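Local coordinates for protein Orf11 (Staphylococcus phage P68, PDB 6O43) that probably acts as a lysin that helps the phage break down the staphylococcal cell wall, at residues A[12-17]-A[140-145]; A[55-60]-A[99-104]. All coordinates share one frame; numbering follows the deposited sequence.

Neither contact is wholly core or wholly surface: both are partly buried, and their centres lie about 9 Å apart. Contact 1 ties the loop after helix 3-11 to the start of helix 143-147, and its chemistry is mainly that of backbone amides and carbonyls, with aliphatic groups along one side. Contact 2, nested inside the chain loop that contact 1 closes, sets the end of helix 44-57 against helix 89-104 and has no hydrogen bond across it, only apolar packing. The two adjoin at both halves: probable backbone hydrogen bonds run from G141 N to S104 O, at 2.7 Å, and from S60 N to I15 O, at 2.8 Å.

Contact 1: A[12-17]-A[140-145]; sequences HSYIND and AGTIGR
Y14 and T142 meet backbone to backbone, their CA atoms 4.0 Å apart, while their side chains cross obliquely. The tyrosine side chain sets off away from 140-145, although CB itself lies near G141 O. A chi1 of -63° sets CG anti to the carbonyl carbon, beside the backbone N; the ring, rotated by its own torsion chi2, has A140 O at its edge, in plane, 3.4 Å from CE1. T142 CG2 reaches the same ring obliquely; it also lies 3.6 Å from H12 O.

Two hydrogen bonds flank the pair: I143 N gives to S13 O at 2.8 Å, and I15 N gives to G141 O at 2.9 Å. This is an isolated beta bridge, a non-hydrogen-bonded antiparallel pair, in a chain that is otherwise helices and loops. CA-H...O contacts from T142 to S13 O and from Y14 to G141 O add to the grip on each acceptor. The type I turn from Y14 to D17 starts at the bridge residue itself, with D17 N bonded to Y14 O. T142 is the N-cap of helix 143-147: OG1, wedged between its own backbone N and carbonyl carbon (chi1 52°), accepts a weak bond from R145 N and is also hydrogen-bonded to K139 O.

On the aliphatic side, I15 CG2 rests 3.9 Å from I143 CG1. The other branch of I15 lies against a polar group instead, CG1 being 3.5 Å from G141 O. L63 of helix 61-71 touches both isoleucines, whereas H12 directs its imidazole elsewhere, to D8 and D133.

Contact 2: A[55-60]-A[99-104]; sequences KEIGVS and KLVSQS
V101 projects from helix 89-104 toward the end of helix 44-57, a helix-to-loop junction with a positive-phi glycine just after the helix. One valine methyl is the bump, and the chain bend at I57, G58 and V59 is the hollow. With CG1 anti to the backbone N (chi1 171°), V101 CG2 stands anti to the carbonyl carbon; it enters that bend and lies 3.7 Å from I57 O, with I57 CG2 at 4.1 Å and G58 C at a similar distance. The I57 and V101 side chains meet at a slant.

G58 forms the floor of the hollow. It is the first residue to leave the helix, with phi 130°, and, having no side chain, it presents its backbone to V101 CG2.

V59 answers with a bump of its own. The V59 and V101 side chains slide past each other in opposite directions, their CG2 atoms 4.2 Å apart, and V59 meets L100 at about a right angle. F64 of helix 61-71 touches V59, and Y147 of helix 143-147 touches L100, which extends the apolar layer to two further helices. The closest approach between side chains is V59 CG2 to L100 CB, 3.9 Å.

Contact 1: A[12-17]-A[140-145]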
ATOM      1  N   HIS A  12       2.192   1.145   9.835  1.00 48.95           N
ATOM      2  CA  HIS A  12       3.434   1.425  10.544  1.00 63.77           C
ATOM      3  C   HIS A  12       4.551   0.436  10.227  1.00 55.73           C
ATOM      4  O   HIS A  12       5.663   0.609  10.731  1.00 52.15           O
ATOM      5  CB  HIS A  12       3.179   1.461  12.056  1.00 59.34           C
ATOM      6  CG  HIS A  12       2.388   2.652  12.498  1.00 56.01           C
ATOM      7  ND1 HIS A  12       1.014   2.707  12.412  1.00 55.43           N
ATOM      8  CD2 HIS A  12       2.780   3.842  13.014  1.00 59.17           C
ATOM      9  CE1 HIS A  12       0.592   3.877  12.862  1.00 63.98           C
ATOM     10  NE2 HIS A  12       1.644   4.582  13.235  1.00 55.08           N
ATOM     11  N   SER A  13       4.296  -0.577   9.403  1.00 50.16           N
ATOM     12  CA  SER A  13       5.340  -1.513   9.014  1.00 49.81           C
ATOM     13  C   SER A  13       6.256  -0.888   7.962  1.00 55.00           C
ATOM     14  O   SER A  13       5.872   0.030   7.234  1.00 47.91           O
ATOM     15  CB  SER A  13       4.732  -2.804   8.463  1.00 48.63           C
ATOM     16  OG  SER A  13       3.826  -3.378   9.389  1.00 55.32           O
ATOM     17  N   TYR A  14       7.483  -1.400   7.892  1.00 53.30           N
ATOM     18  CA  TYR A  14       8.393  -1.008   6.824  1.00 53.68           C
ATOM     19  C   TYR A  14       7.955  -1.636   5.506  1.00 46.82           C
ATOM     20  O   TYR A  14       7.395  -2.735   5.476  1.00 46.38           O
ATOM     21  CB  TYR A  14       9.824  -1.429   7.153  1.00 52.73           C
ATOM     22  CG  TYR A  14      10.402  -0.768   8.383  1.00 57.85           C
ATOM     23  CD1 TYR A  14      10.681   0.596   8.398  1.00 59.49           C
ATOM     24  CD2 TYR A  14      10.685  -1.508   9.522  1.00 66.34           C
ATOM     25  CE1 TYR A  14      11.217   1.205   9.518  1.00 62.18           C
ATOM     26  CE2 TYR A  14      11.222  -0.911  10.646  1.00 72.12           C
ATOM     27  CZ  TYR A  14      11.487   0.447  10.639  1.00 75.84           C
ATOM     28  OH  TYR A  14      12.022   1.047  11.756  1.00 84.34           O
ATOM     29  N   ILE A  15       8.207  -0.924   4.403  1.00 45.71           N
ATOM     30  CA  ILE A  15       7.805  -1.434   3.095  1.00 43.78           C
ATOM     31  C   ILE A  15       8.582  -2.674   2.679  1.00 45.93           C
ATOM     32  O   ILE A  15       8.218  -3.306   1.683  1.00 43.10           O
ATOM     33  CB  ILE A  15       7.951  -0.372   1.983  1.00 50.63           C
ATOM     34  CG1 ILE A  15       9.379   0.177   1.934  1.00 48.50           C
ATOM     35  CG2 ILE A  15       6.923   0.745   2.159  1.00 49.12           C
ATOM     36  CD1 ILE A  15       9.722   0.853   0.619  1.00 44.88           C
ATOM     37  N   ASN A  16       9.641  -3.039   3.402  1.00 50.08           N
ATOM     38  CA  ASN A  16      10.406  -4.241   3.101  1.00 51.87           C
ATOM     39  C   ASN A  16      10.073  -5.389   4.051  1.00 56.07           C
ATOM     40  O   ASN A  16      10.820  -6.372   4.118  1.00 56.96           O
ATOM     41  CB  ASN A  16      11.907  -3.935   3.120  1.00 51.64           C
ATOM     42  CG  ASN A  16      12.446  -3.706   4.519  1.00 56.41           C
ATOM     43  OD1 ASN A  16      11.692  -3.584   5.485  1.00 57.34           O
ATOM     44  ND2 ASN A  16      13.767  -3.637   4.631  1.00 58.54           N
ATOM     45  N   ASP A  17       8.966  -5.279   4.781  1.00 49.27           N
ATOM     46  CA  ASP A  17       8.516  -6.326   5.690  1.00 56.04           C
ATOM     47  C   ASP A  17       7.811  -7.417   4.888  1.00 55.26           C
ATOM     48  O   ASP A  17       6.843  -7.135   4.175  1.00 47.21           O
ATOM     49  CB  ASP A  17       7.580  -5.721   6.736  1.00 50.14           C
ATOM     50  CG  ASP A  17       7.246  -6.684   7.858  1.00 63.57           C
ATOM     51  OD1 ASP A  17       7.353  -7.915   7.658  1.00 56.49           O
ATOM     52  OD2 ASP A  17       6.863  -6.199   8.947  1.00 65.41           O
ATOM     53  N   ALA A 140      10.687   6.538   8.851  1.00 47.12           N
ATOM     54  CA  ALA A 140      11.180   6.503   7.483  1.00 51.73           C
ATOM     55  C   ALA A 140      11.154   5.074   6.960  1.00 53.78           C
ATOM     56  O   ALA A 140      11.418   4.121   7.699  1.00 48.70           O
ATOM     57  CB  ALA A 140      12.600   7.064   7.413  1.00 55.86           C
ATOM     58  N   GLY A 141      10.821   4.929   5.680  1.00 52.50           N
ATOM     59  CA  GLY A 141      10.742   3.616   5.072  1.00 50.76           C
ATOM     60  C   GLY A 141       9.502   2.821   5.409  1.00 48.29           C
ATOM     61  O   GLY A 141       9.481   1.608   5.170  1.00 48.22           O
ATOM     62  N   THR A 142       8.466   3.458   5.945  1.00 49.45           N
ATOM     63  CA  THR A 142       7.242   2.774   6.331  1.00 47.75           C
ATOM     64  C   THR A 142       6.193   2.874   5.231  1.00 47.39           C
ATOM     65  O   THR A 142       6.253   3.738   4.351  1.00 38.40           O
ATOM     66  CB  THR A 142       6.677   3.346   7.634  1.00 43.16           C
ATOM     67  OG1 THR A 142       6.568   4.775   7.534  1.00 39.59           O
ATOM     68  CG2 THR A 142       7.570   2.972   8.811  1.00 40.72           C
ATOM     69  N   ILE A 143       5.225   1.956   5.295  1.00 41.47           N
ATOM     70  CA  ILE A 143       4.093   1.984   4.372  1.00 41.73           C
ATOM     71  C   ILE A 143       3.315   3.283   4.527  1.00 49.80           C
ATOM     72  O   ILE A 143       2.951   3.934   3.538  1.00 46.08           O
ATOM     73  CB  ILE A 143       3.187   0.761   4.600  1.00 37.78           C
ATOM     74  CG1 ILE A 143       3.908  -0.522   4.196  1.00 38.20           C
ATOM     75  CG2 ILE A 143       1.869   0.917   3.849  1.00 37.37           C
ATOM     76  CD1 ILE A 143       3.105  -1.779   4.474  1.00 51.97           C
ATOM     77  N   GLY A 144       3.033   3.672   5.772  1.00 49.93           N
ATOM     78  CA  GLY A 144       2.247   4.874   6.001  1.00 37.92           C
ATOM     79  C   GLY A 144       2.869   6.099   5.361  1.00 36.54           C
ATOM     80  O   GLY A 144       2.203   6.846   4.641  1.00 40.04           O
ATOM     81  N   ARG A 145       4.164   6.311   5.601  1.00 41.32           N
ATOM     82  CA  ARG A 145       4.827   7.494   5.065  1.00 43.97           C
ATOM     83  C   ARG A 145       4.763   7.533   3.545  1.00 45.43           C
ATOM     84  O   ARG A 145       4.682   8.617   2.957  1.00 42.95           O
ATOM     85  CB  ARG A 145       6.277   7.546   5.545  1.00 37.91           C
ATOM     86  CG  ARG A 145       7.033   8.794   5.115  1.00 35.68           C
ATOM     87  CD  ARG A 145       8.232   9.046   6.019  1.00 36.92           C
ATOM     88  NE  ARG A 145       7.820   9.372   7.384  1.00 41.63           N
ATOM     89  CZ  ARG A 145       7.407  10.578   7.772  1.00 44.42           C
ATOM     90  NH1 ARG A 145       7.350  11.576   6.899  1.00 41.64           N
ATOM     91  NH2 ARG A 145       7.050  10.787   9.034  1.00 40.53           N
TER

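Contact 2: A[55-60]-A[99-104]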
ATOM      1  N   LYS A  55      12.058  -6.978  -4.627  1.00 52.59           N
ATOM      2  CA  LYS A  55      12.740  -7.284  -3.374  1.00 46.69           C
ATOM      3  C   LYS A  55      14.150  -6.708  -3.359  1.00 47.38           C
ATOM      4  O   LYS A  55      14.576  -6.116  -2.361  1.00 47.71           O
ATOM      5  CB  LYS A  55      12.781  -8.795  -3.153  1.00 48.69           C
ATOM      6  CG  LYS A  55      13.456  -9.209  -1.856  1.00 54.21           C
ATOM      7  CD  LYS A  55      13.505 -10.726  -1.705  1.00 63.88           C
ATOM      8  CE  LYS A  55      13.806 -11.120  -0.266  1.00 77.66           C
ATOM      9  NZ  LYS A  55      12.805 -10.503   0.660  1.00 79.81           N
ATOM     10  N   GLU A  56      14.893  -6.883  -4.455  1.00 49.49           N
ATOM     11  CA  GLU A  56      16.250  -6.353  -4.527  1.00 55.29           C
ATOM     12  C   GLU A  56      16.272  -4.840  -4.361  1.00 51.43           C
ATOM     13  O   GLU A  56      17.252  -4.285  -3.855  1.00 51.15           O
ATOM     14  CB  GLU A  56      16.894  -6.746  -5.857  1.00 58.47           C
ATOM     15  CG  GLU A  56      17.809  -7.946  -5.769  1.00 75.19           C
ATOM     16  CD  GLU A  56      19.150  -7.596  -5.161  1.00 82.25           C
ATOM     17  OE1 GLU A  56      19.542  -6.410  -5.229  1.00 86.00           O
ATOM     18  OE2 GLU A  56      19.809  -8.500  -4.609  1.00 89.91           O
ATOM     19  N   ILE A  57      15.204  -4.162  -4.777  1.00 53.21           N
ATOM     20  CA  ILE A  57      15.172  -2.705  -4.718  1.00 56.86           C
ATOM     21  C   ILE A  57      14.794  -2.212  -3.326  1.00 48.48           C
ATOM     22  O   ILE A  57      15.197  -1.115  -2.922  1.00 47.80           O
ATOM     23  CB  ILE A  57      14.215  -2.168  -5.794  1.00 51.85           C
ATOM     24  CG1 ILE A  57      14.843  -2.335  -7.180  1.00 43.65           C
ATOM     25  CG2 ILE A  57      13.847  -0.714  -5.513  1.00 57.10           C
ATOM     26  CD1 ILE A  57      13.860  -2.200  -8.322  1.00 41.71           C
ATOM     27  N   GLY A  58      14.024  -2.993  -2.571  1.00 54.51           N
ATOM     28  CA  GLY A  58      13.700  -2.630  -1.206  1.00 48.68           C
ATOM     29  C   GLY A  58      12.223  -2.691  -0.876  1.00 48.27           C
ATOM     30  O   GLY A  58      11.811  -2.241   0.196  1.00 54.90           O
ATOM     31  N   VAL A  59      11.415  -3.237  -1.781  1.00 45.89           N
ATOM     32  CA  VAL A  59       9.983  -3.413  -1.563  1.00 44.17           C
ATOM     33  C   VAL A  59       9.718  -4.886  -1.289  1.00 51.98           C
ATOM     34  O   VAL A  59      10.129  -5.751  -2.071  1.00 45.24           O
ATOM     35  CB  VAL A  59       9.158  -2.924  -2.765  1.00 44.74           C
ATOM     36  CG1 VAL A  59       7.714  -3.393  -2.642  1.00 37.21           C
ATOM     37  CG2 VAL A  59       9.222  -1.406  -2.862  1.00 47.65           C
ATOM     38  N   SER A  60       9.026  -5.166  -0.193  1.00 46.64           N
ATOM     39  CA  SER A  60       8.742  -6.544   0.170  1.00 48.09           C
ATOM     40  C   SER A  60       7.886  -7.198  -0.910  1.00 48.73           C
ATOM     41  O   SER A  60       6.887  -6.608  -1.347  1.00 39.97           O
ATOM     42  CB  SER A  60       8.032  -6.607   1.522  1.00 57.13           C
ATOM     43  OG  SER A  60       6.684  -7.019   1.386  1.00 55.71           O
ATOM     44  N   LYS A  99      10.235   4.000  -6.943  1.00 44.25           N
ATOM     45  CA  LYS A  99       9.335   5.087  -6.569  1.00 48.93           C
ATOM     46  C   LYS A  99       8.797   4.886  -5.157  1.00 41.58           C
ATOM     47  O   LYS A  99       8.740   5.833  -4.362  1.00 43.14           O
ATOM     48  CB  LYS A  99       8.194   5.186  -7.583  1.00 43.73           C
ATOM     49  CG  LYS A  99       7.538   6.552  -7.663  1.00 59.76           C
ATOM     50  CD  LYS A  99       6.790   6.722  -8.975  1.00 69.98           C
ATOM     51  N   LEU A 100       8.425   3.651  -4.817  1.00 39.76           N
ATOM     52  CA  LEU A 100       7.894   3.370  -3.488  1.00 48.45           C
ATOM     53  C   LEU A 100       8.956   3.538  -2.408  1.00 50.77           C
ATOM     54  O   LEU A 100       8.643   3.968  -1.291  1.00 43.07           O
ATOM     55  CB  LEU A 100       7.315   1.959  -3.455  1.00 51.58           C
ATOM     56  CG  LEU A 100       5.974   1.772  -2.753  1.00 59.89           C
ATOM     57  CD1 LEU A 100       5.036   2.920  -3.090  1.00 51.15           C
ATOM     58  CD2 LEU A 100       5.355   0.441  -3.150  1.00 53.42           C
ATOM     59  N   VAL A 101      10.210   3.204  -2.710  1.00 41.82           N
ATOM     60  CA  VAL A 101      11.275   3.420  -1.738  1.00 43.31           C
ATOM     61  C   VAL A 101      11.469   4.911  -1.487  1.00 46.72           C
ATOM     62  O   VAL A 101      11.613   5.348  -0.339  1.00 42.18           O
ATOM     63  CB  VAL A 101      12.574   2.743  -2.209  1.00 43.41           C
ATOM     64  CG1 VAL A 101      13.741   3.140  -1.320  1.00 47.64           C
ATOM     65  CG2 VAL A 101      12.413   1.225  -2.227  1.00 56.82           C
ATOM     66  N   SER A 102      11.489   5.713  -2.555  1.00 42.40           N
ATOM     67  CA  SER A 102      11.577   7.161  -2.391  1.00 47.07           C
ATOM     68  C   SER A 102      10.445   7.678  -1.518  1.00 42.21           C
ATOM     69  O   SER A 102      10.682   8.352  -0.510  1.00 43.53           O
ATOM     70  CB  SER A 102      11.554   7.853  -3.754  1.00 48.37           C
ATOM     71  OG  SER A 102      12.679   7.490  -4.530  1.00 73.34           O
ATOM     72  N   GLN A 103       9.203   7.350  -1.880  1.00 43.56           N
ATOM     73  CA  GLN A 103       8.051   7.909  -1.180  1.00 49.11           C
ATOM     74  C   GLN A 103       8.043   7.509   0.289  1.00 42.84           C
ATOM     75  O   GLN A 103       7.663   8.311   1.152  1.00 48.63           O
ATOM     76  CB  GLN A 103       6.755   7.480  -1.876  1.00 45.33           C
ATOM     77  CG  GLN A 103       6.604   8.077  -3.272  1.00 50.16           C
ATOM     78  CD  GLN A 103       5.304   7.693  -3.956  1.00 59.39           C
ATOM     79  OE1 GLN A 103       4.412   7.103  -3.342  1.00 62.27           O
ATOM     80  NE2 GLN A 103       5.187   8.032  -5.236  1.00 56.55           N
ATOM     81  N   SER A 104       8.479   6.286   0.602  1.00 42.14           N
ATOM     82  CA  SER A 104       8.486   5.842   1.993  1.00 39.02           C
ATOM     83  C   SER A 104       9.423   6.669   2.863  1.00 41.52           C
ATOM     84  O   SER A 104       9.323   6.596   4.094  1.00 41.90           O
ATOM     85  CB  SER A 104       8.878   4.364   2.087  1.00 42.84           C
ATOM     86  OG  SER A 104      10.282   4.200   1.982  1.00 40.41           O
TER